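Local coordinates for CELL WALL surface anchor family protein (Streptococcus pneumoniae, PDB 2WW8) that serves as the pilus adhesin of the pneumococcus, a cell-wall-anchored surface protein that probably mediates attachment to host cells through an integrin I-like domain, at residues A[163-174]-A[193-204]; A[600-609]-A[678-686]. All coordinates share one frame; numbering follows the deposited sequence. Where two conformers were deposited one is given.

Interaction 1 of 2, residues A[163-174]-A[193-204]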
# COMPACT_ATOMS: atom_id res chain seq x y z
N VAL A 163 12.00 8.25 -1.75
CA VAL A 163 10.86 7.99 -2.63
C VAL A 163 11.43 7.72 -4.03
O VAL A 163 12.27 8.50 -4.52
CB VAL A 163 9.92 9.19 -2.67
CG1 VAL A 163 8.88 9.01 -3.79
CG2 VAL A 163 9.22 9.45 -1.30
N ASP A 164 11.04 6.61 -4.64
CA ASP A 164 11.53 6.28 -5.99
C ASP A 164 10.90 7.23 -7.01
O ASP A 164 9.70 7.52 -6.90
CB ASP A 164 11.15 4.85 -6.40
CG ASP A 164 11.82 3.80 -5.55
OD1 ASP A 164 13.06 3.88 -5.38
OD2 ASP A 164 11.13 2.87 -5.05
N GLY A 165 11.69 7.68 -7.98
CA GLY A 165 11.31 8.72 -8.93
C GLY A 165 11.74 10.11 -8.50
O GLY A 165 11.56 11.07 -9.26
N SER A 166 12.27 10.25 -7.29
CA SER A 166 12.79 11.54 -6.80
C SER A 166 14.33 11.68 -6.83
O SER A 166 14.86 12.70 -6.36
CB SER A 166 12.20 11.88 -5.42
OG SER A 166 12.76 11.00 -4.48
N GLU A 167 15.02 10.67 -7.38
CA GLU A 167 16.48 10.66 -7.50
C GLU A 167 16.92 11.75 -8.46
O GLU A 167 16.36 11.86 -9.56
CB GLU A 167 17.04 9.32 -7.97
CG GLU A 167 18.59 9.21 -7.87
CD GLU A 167 19.32 8.88 -9.19
OE1 GLU A 167 18.71 8.21 -10.06
OE2 GLU A 167 20.49 9.29 -9.41
N LYS A 168 17.89 12.54 -8.03
CA LYS A 168 18.55 13.55 -8.87
C LYS A 168 20.05 13.52 -8.65
O LYS A 168 20.59 14.08 -7.69
CB LYS A 168 17.98 14.96 -8.61
CG LYS A 168 18.51 16.09 -9.47
CD LYS A 168 17.74 16.23 -10.78
CE LYS A 168 18.50 17.26 -11.62
NZ LYS A 168 18.14 17.24 -13.07
N ASN A 169 20.74 12.82 -9.55
CA ASN A 169 22.19 12.77 -9.53
C ASN A 169 22.76 12.12 -8.27
O ASN A 169 23.67 12.66 -7.64
CB ASN A 169 22.76 14.17 -9.75
CG ASN A 169 22.76 14.57 -11.22
OD1 ASN A 169 23.30 13.85 -12.06
ND2 ASN A 169 22.15 15.71 -11.54
N GLY A 170 22.22 10.96 -7.92
CA GLY A 170 22.70 10.18 -6.78
C GLY A 170 22.05 10.53 -5.46
O GLY A 170 22.25 9.82 -4.48
N GLN A 171 21.26 11.61 -5.41
CA GLN A 171 20.56 11.95 -4.17
C GLN A 171 19.05 12.07 -4.37
O GLN A 171 18.58 12.12 -5.51
CB GLN A 171 21.11 13.25 -3.58
CG GLN A 171 22.61 13.19 -3.22
CD GLN A 171 22.89 12.20 -2.09
OE1 GLN A 171 23.33 11.08 -2.34
NE2 GLN A 171 22.60 12.60 -0.85
N HIS A 172 18.28 12.11 -3.29
CA HIS A 172 16.83 12.08 -3.41
C HIS A 172 16.20 13.37 -2.91
O HIS A 172 16.66 13.99 -1.94
CB HIS A 172 16.27 10.86 -2.67
CG HIS A 172 16.45 9.57 -3.40
ND1 HIS A 172 17.67 8.95 -3.53
CD2 HIS A 172 15.56 8.78 -4.05
CE1 HIS A 172 17.53 7.83 -4.22
NE2 HIS A 172 16.26 7.70 -4.54
N LYS A 173 15.11 13.73 -3.57
CA LYS A 173 14.36 14.95 -3.28
C LYS A 173 13.13 14.77 -2.38
O LYS A 173 12.56 15.75 -1.86
CB LYS A 173 14.03 15.66 -4.61
CG LYS A 173 15.23 16.42 -5.13
CD LYS A 173 15.04 16.95 -6.54
CE LYS A 173 14.13 18.16 -6.53
NZ LYS A 173 14.22 18.94 -7.80
N ALA A 174 12.76 13.52 -2.13
CA ALA A 174 11.53 13.25 -1.39
C ALA A 174 11.63 11.97 -0.58
O ALA A 174 12.32 11.03 -1.00
CB ALA A 174 10.35 13.16 -2.34
N ILE A 193 3.53 10.26 -0.56
CA ILE A 193 3.67 10.77 -1.92
C ILE A 193 3.48 9.49 -2.74
O ILE A 193 4.18 8.50 -2.50
CB ILE A 193 5.07 11.43 -2.12
CG1 ILE A 193 5.21 12.74 -1.33
CG2 ILE A 193 5.32 11.74 -3.63
CD1 ILE A 193 6.65 13.10 -1.03
N TYR A 194 2.51 9.46 -3.66
CA TYR A 194 2.33 8.26 -4.50
C TYR A 194 2.83 8.42 -5.94
O TYR A 194 2.89 7.47 -6.72
CB TYR A 194 0.88 7.79 -4.53
CG TYR A 194 -0.03 8.68 -5.37
CD1 TYR A 194 -0.44 9.92 -4.93
CD2 TYR A 194 -0.46 8.23 -6.62
CE1 TYR A 194 -1.28 10.71 -5.70
CE2 TYR A 194 -1.27 8.99 -7.42
CZ TYR A 194 -1.68 10.21 -6.94
OH TYR A 194 -2.51 10.94 -7.75
N GLN A 195 3.16 9.65 -6.29
CA GLN A 195 3.80 9.91 -7.57
C GLN A 195 4.51 11.25 -7.57
O GLN A 195 4.13 12.18 -6.86
CB GLN A 195 2.82 9.83 -8.75
CG GLN A 195 1.69 10.86 -8.75
CD GLN A 195 0.75 10.70 -9.97
OE1 GLN A 195 0.73 9.66 -10.62
NE2 GLN A 195 -0.01 11.74 -10.27
N VAL A 196 5.55 11.31 -8.41
CA VAL A 196 6.30 12.51 -8.71
C VAL A 196 5.68 13.02 -10.03
O VAL A 196 5.77 12.33 -11.06
CB VAL A 196 7.80 12.10 -8.82
CG1 VAL A 196 8.75 13.27 -9.14
CG2 VAL A 196 8.20 11.37 -7.53
N ASN A 197 5.05 14.20 -9.99
CA ASN A 197 4.46 14.79 -11.19
C ASN A 197 5.46 15.51 -12.05
O ASN A 197 5.41 15.42 -13.27
CB ASN A 197 3.33 15.75 -10.87
CG ASN A 197 2.21 15.07 -10.10
OD1 ASN A 197 2.05 13.85 -10.20
ND2 ASN A 197 1.49 15.81 -9.28
N ASN A 198 6.35 16.26 -11.42
CA ASN A 198 7.40 16.93 -12.19
C ASN A 198 8.56 17.18 -11.21
O ASN A 198 8.49 18.03 -10.32
CB ASN A 198 6.81 18.21 -12.83
CG ASN A 198 7.78 18.88 -13.78
OD1 ASN A 198 9.00 18.84 -13.58
ND2 ASN A 198 7.25 19.51 -14.82
N LEU A 199 9.63 16.41 -11.38
CA LEU A 199 10.71 16.42 -10.41
C LEU A 199 11.44 17.77 -10.33
O LEU A 199 11.63 18.28 -9.21
CB LEU A 199 11.68 15.23 -10.52
CG LEU A 199 12.73 15.09 -9.40
CD1 LEU A 199 12.13 14.96 -7.98
CD2 LEU A 199 13.66 13.93 -9.76
N ASP A 200 11.81 18.30 -11.50
CA ASP A 200 12.52 19.56 -11.64
C ASP A 200 11.73 20.73 -11.11
O ASP A 200 12.31 21.72 -10.66
CB ASP A 200 12.93 19.85 -13.09
CG ASP A 200 13.97 18.85 -13.62
OD1 ASP A 200 14.46 17.96 -12.87
OD2 ASP A 200 14.31 18.96 -14.82
N ASP A 201 10.42 20.63 -11.16
CA ASP A 201 9.58 21.67 -10.61
C ASP A 201 8.97 21.38 -9.22
O ASP A 201 8.10 22.11 -8.72
CB ASP A 201 8.52 21.95 -11.68
CG ASP A 201 7.75 23.22 -11.40
OD1 ASP A 201 8.41 24.24 -11.14
OD2 ASP A 201 6.49 23.16 -11.42
N ASN A 202 9.43 20.31 -8.58
CA ASN A 202 8.99 19.97 -7.22
C ASN A 202 7.49 19.76 -6.99
O ASN A 202 6.95 20.25 -5.99
CB ASN A 202 9.48 21.04 -6.26
CG ASN A 202 10.99 21.24 -6.36
OD1 ASN A 202 11.75 20.27 -6.31
ND2 ASN A 202 11.41 22.49 -6.54
N GLN A 203 6.87 19.00 -7.89
CA GLN A 203 5.43 18.79 -7.96
C GLN A 203 5.20 17.32 -7.69
O GLN A 203 5.82 16.46 -8.34
CB GLN A 203 4.91 19.10 -9.36
CG GLN A 203 4.73 20.58 -9.60
CD GLN A 203 4.09 20.89 -10.93
OE1 GLN A 203 3.20 20.17 -11.37
NE2 GLN A 203 4.54 21.95 -11.59
N TYR A 204 4.33 17.05 -6.72
CA TYR A 204 4.06 15.66 -6.29
C TYR A 204 2.59 15.44 -6.07
O TYR A 204 1.83 16.37 -5.68
CB TYR A 204 4.75 15.42 -4.95
CG TYR A 204 6.26 15.63 -4.99
CD1 TYR A 204 6.82 16.90 -4.86
CD2 TYR A 204 7.11 14.56 -5.20
CE1 TYR A 204 8.21 17.09 -4.90
CE2 TYR A 204 8.49 14.72 -5.23
CZ TYR A 204 9.03 15.98 -5.09
OH TYR A 204 10.43 16.10 -5.14
O HOH W 1 15.03 21.38 -9.20

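Interaction 2 of 2, residues A[600-609]-A[678-686]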
# COMPACT_ATOMS: atom_id res chain seq x y z
N ASP A 600 -6.15 18.07 7.34
CA ASP A 600 -4.90 17.98 6.57
C ASP A 600 -4.39 19.37 6.16
O ASP A 600 -4.62 19.81 5.01
CB ASP A 600 -5.09 17.07 5.35
CG ASP A 600 -3.81 16.85 4.55
OD1 ASP A 600 -2.68 17.21 4.98
OD2 ASP A 600 -3.92 16.31 3.43
N PRO A 601 -3.66 20.04 7.08
CA PRO A 601 -3.05 21.35 6.79
C PRO A 601 -1.84 21.17 5.87
O PRO A 601 -1.08 20.18 6.03
CB PRO A 601 -2.64 21.89 8.17
CG PRO A 601 -2.93 20.86 9.18
CD PRO A 601 -3.36 19.58 8.45
N MET A 602 -1.71 22.03 4.85
CA MET A 602 -0.45 22.01 4.10
C MET A 602 0.74 22.36 5.03
O MET A 602 0.59 23.22 5.93
CB MET A 602 -0.56 23.02 2.96
CG MET A 602 -1.60 22.68 1.92
SD MET A 602 -1.50 21.06 1.09
CE MET A 602 -2.65 20.10 2.06
N GLY A 603 1.90 21.74 4.84
CA GLY A 603 3.15 22.21 5.51
C GLY A 603 3.60 23.62 5.16
O GLY A 603 3.20 24.15 4.10
N GLU A 604 4.39 24.27 6.03
CA GLU A 604 5.14 25.49 5.69
C GLU A 604 5.82 25.31 4.34
O GLU A 604 6.47 24.29 4.11
CB GLU A 604 6.24 25.72 6.75
CG GLU A 604 7.35 26.71 6.39
CD GLU A 604 8.35 26.95 7.51
OE1 GLU A 604 8.17 26.33 8.59
OE2 GLU A 604 9.29 27.74 7.31
N LEU A 605 5.69 26.30 3.46
CA LEU A 605 6.27 26.29 2.14
C LEU A 605 5.85 25.14 1.23
O LEU A 605 6.66 24.73 0.38
CB LEU A 605 7.80 26.35 2.27
CG LEU A 605 8.35 27.64 2.86
CD1 LEU A 605 9.79 27.76 2.41
CD2 LEU A 605 7.59 28.86 2.36
N ILE A 606 4.62 24.63 1.44
CA ILE A 606 3.99 23.59 0.62
C ILE A 606 2.71 24.24 0.08
O ILE A 606 1.87 24.66 0.89
CB ILE A 606 3.61 22.34 1.44
CG1 ILE A 606 4.85 21.72 2.11
CG2 ILE A 606 2.83 21.34 0.56
CD1 ILE A 606 5.79 20.94 1.16
N ASP A 607 2.61 24.40 -1.24
CA ASP A 607 1.38 24.92 -1.85
C ASP A 607 0.53 23.84 -2.52
O ASP A 607 0.99 23.12 -3.39
CB ASP A 607 1.69 25.98 -2.91
CG ASP A 607 2.62 27.08 -2.40
OD1 ASP A 607 2.33 27.63 -1.31
OD2 ASP A 607 3.62 27.41 -3.09
N LEU A 608 -0.71 23.71 -2.06
CA LEU A 608 -1.72 22.88 -2.71
C LEU A 608 -1.91 23.42 -4.15
O LEU A 608 -2.01 24.65 -4.32
CB LEU A 608 -3.06 23.00 -1.98
CG LEU A 608 -4.24 22.11 -2.43
CD1 LEU A 608 -4.06 20.63 -2.35
CD2 LEU A 608 -5.43 22.51 -1.55
N GLN A 609 -1.90 22.53 -5.14
CA GLN A 609 -2.10 22.91 -6.55
C GLN A 609 -3.58 23.11 -6.76
O GLN A 609 -4.38 22.18 -6.60
CB GLN A 609 -1.58 21.85 -7.51
CG GLN A 609 -0.07 21.72 -7.34
CD GLN A 609 0.62 23.04 -7.62
OE1 GLN A 609 0.86 23.88 -6.73
NE2 GLN A 609 0.95 23.24 -8.89
N TYR A 678 -4.36 14.56 -4.13
CA TYR A 678 -4.28 15.94 -4.53
C TYR A 678 -2.80 16.18 -4.86
O TYR A 678 -1.94 15.35 -4.60
CB TYR A 678 -4.83 16.93 -3.47
CG TYR A 678 -4.15 16.81 -2.12
CD1 TYR A 678 -4.62 15.91 -1.13
CD2 TYR A 678 -2.99 17.54 -1.84
CE1 TYR A 678 -3.97 15.78 0.11
CE2 TYR A 678 -2.34 17.44 -0.59
CZ TYR A 678 -2.82 16.55 0.37
OH TYR A 678 -2.17 16.48 1.59
N ASN A 679 -2.49 17.35 -5.40
CA ASN A 679 -1.14 17.64 -5.85
C ASN A 679 -0.62 18.81 -5.05
O ASN A 679 -1.41 19.68 -4.68
CB ASN A 679 -1.14 17.96 -7.35
CG ASN A 679 -1.51 16.73 -8.18
OD1 ASN A 679 -1.01 15.62 -7.97
ND2 ASN A 679 -2.40 16.93 -9.14
N VAL A 680 0.69 18.77 -4.77
CA VAL A 680 1.39 19.88 -4.11
C VAL A 680 2.67 20.22 -4.85
O VAL A 680 3.19 19.44 -5.65
CB VAL A 680 1.76 19.62 -2.63
CG1 VAL A 680 0.49 19.19 -1.81
CG2 VAL A 680 2.87 18.54 -2.57
N ARG A 681 3.17 21.40 -4.50
CA ARG A 681 4.40 21.92 -5.02
C ARG A 681 5.16 22.59 -3.87
O ARG A 681 4.60 23.41 -3.10
CB ARG A 681 4.06 22.95 -6.11
CG ARG A 681 5.31 23.45 -6.88
CD ARG A 681 4.92 24.51 -7.91
NE ARG A 681 6.11 24.92 -8.65
CZ ARG A 681 6.82 26.01 -8.37
NH1 ARG A 681 6.46 26.80 -7.37
NH2 ARG A 681 7.89 26.31 -9.10
N LEU A 682 6.46 22.31 -3.83
CA LEU A 682 7.34 23.11 -2.99
C LEU A 682 7.34 24.59 -3.39
O LEU A 682 7.52 24.96 -4.55
CB LEU A 682 8.76 22.53 -3.02
CG LEU A 682 9.80 23.18 -2.11
CD1 LEU A 682 9.41 23.14 -0.64
CD2 LEU A 682 11.14 22.48 -2.36
N ASN A 683 7.10 25.46 -2.41
CA ASN A 683 7.10 26.88 -2.65
C ASN A 683 8.47 27.43 -3.08
O ASN A 683 9.51 26.96 -2.62
CB ASN A 683 6.60 27.60 -1.41
CG ASN A 683 6.56 29.08 -1.62
OD1 ASN A 683 7.57 29.76 -1.44
ND2 ASN A 683 5.41 29.60 -2.04
N ASP A 684 8.47 28.42 -3.95
CA ASP A 684 9.71 28.99 -4.48
C ASP A 684 10.68 29.53 -3.44
O ASP A 684 11.83 29.75 -3.80
CB ASP A 684 9.41 30.12 -5.45
CG ASP A 684 9.09 29.61 -6.84
OD1 ASP A 684 9.15 28.38 -7.07
OD2 ASP A 684 8.79 30.48 -7.69
N GLU A 685 10.25 29.76 -2.19
CA GLU A 685 11.11 30.44 -1.21
C GLU A 685 11.85 29.43 -0.34
O GLU A 685 12.40 29.80 0.70
CB GLU A 685 10.37 31.50 -0.35
CG GLU A 685 9.59 32.57 -1.13
CD GLU A 685 10.47 33.58 -1.86
OE1 GLU A 685 11.34 34.21 -1.20
OE2 GLU A 685 10.26 33.77 -3.08
N PHE A 686 11.83 28.17 -0.76
CA PHE A 686 12.49 27.10 0.01
C PHE A 686 13.92 27.44 0.40
O PHE A 686 14.61 28.19 -0.29
CB PHE A 686 12.52 25.75 -0.73
CG PHE A 686 13.31 25.75 -2.03
CD1 PHE A 686 12.70 26.11 -3.23
CD2 PHE A 686 14.64 25.35 -2.05
CE1 PHE A 686 13.40 26.09 -4.43
CE2 PHE A 686 15.39 25.34 -3.23
CZ PHE A 686 14.77 25.73 -4.43
O HOH W 2 -4.30 19.53 -6.42

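Interaction 1 of 2, residues A[163-174]-A[193-204]
Two loops at one end of the antiparallel hairpin formed by strands 171-184 and 187-196 meet through Lys-173 and Leu-199. Lys-173 lays its CD against CD1 of Leu-199 at 3.8 Å, then bends at its third torsion (chi3 76°), which swings the ammonium from the leucine side chain to the carbonyl of the same residue. There NZ donates to O of Leu-199 at 3.0 Å, arriving from above the carbonyl plane, while N of Asn-202 closes the type I turn 199-202 by reaching that same oxygen from the opposite face. A weak bond from Lys-173 NZ to Asn-202 OD1 (3.2 Å) adds a second tie. Asp-720 forms a salt bridge with Lys-173 NZ and probably offsets much of its charge, while its other oxygen accepts from Asn-202 ND2.

Leu-199 inserts its two methyls into the facing loop: CD1 rests 3.7 Å from CA of Ser-166, and CD2 lies 3.4 Å from O of Glu-167. Val-196 also packs on that backbone, with CG1 3.6 Å from O of Gly-165 in the type II turn 163-166. Deeper in, CB of Ala-174 touches both Ile-193 CD1 (3.9 Å) and, obliquely, CE2 of Tyr-204. Nearer solvent, Lys-168 and Asp-200 cross at about a right angle in a long salt bridge. The Lys-173 side chain thus ties its own segment to the backbone of the 199-202 turn, while a classic bulge at Asn-197 and Asn-198 opposite Gln-203, followed by a G1 bulge, shapes the connection of the antiparallel beta hairpin of strands 187-196 and 203-218.

Interaction 2 of 2, residues A[600-609]-A[678-686]
Strands 606-608 and 678-682 pair antiparallel within the Ig-like domain of the tip pilin, and the two faces of the pairing differ sharply. Asp-607 and Arg-681 bond both ways, N of Asp-607 to O of Arg-681 at 2.9 Å and N of Arg-681 to O of Asp-607 at 3.0 Å, flanked by Asn-683 N to Leu-605 O and Gln-609 N to Asn-679 O. On the buried face, CG2 of Ile-606 packs against CB of Val-680 at 3.8 Å, and Leu-608 crosses Tyr-678 at about a right angle, bringing CD1 close to ring atom CD2. Met-602 SD makes an oblique Met-aromatic contact, 5.2 Å from the Tyr-678 ring centroid. The tyrosine hydroxyl donates to OD2 of Asp-600 over a short 2.5 Å, on the syn side of the carboxylate. At the far end CD1 of Leu-605 packs on the 683-686 turn, 3.7 Å from CA of Phe-686.

The other face is more open and largely polar. Gln-609 OE1 lies 3.4 Å from CB of Arg-681, whereas the extended arginine leads its guanidinium away to Asp-684 and Asp-201. Asn-683 OD1 accepts from N of Glu-685 in an Asx turn; its ND2 donates to the syn lone pair of Asp-607 OD2 at 3.0 Å, amide and carboxylate planes 78° apart.

Overall arrangement
From the N terminus, the chain first forms interaction 1, which closes the short loop between 163-174 and 193-204, most of it the hairpin of strands 171-184 and 187-196. Strand 203-218 then leads on to a long stretch that includes the parallel five-stranded sheet, and interaction 2 opens only at residue 600, closing a longer excursion before the chain returns at 678-686. The two contacts therefore follow in series, neither nesting nor crossing. In space their centres are about 14 Å apart, because strand 203-218 runs antiparallel beside strand 673-682. Tyr-204 O and Val-680 N, 2.8 Å apart, probably bond across that seam, and Asp-201 reaches Arg-681, tying the 197-204 turn to the end of strand 673-682.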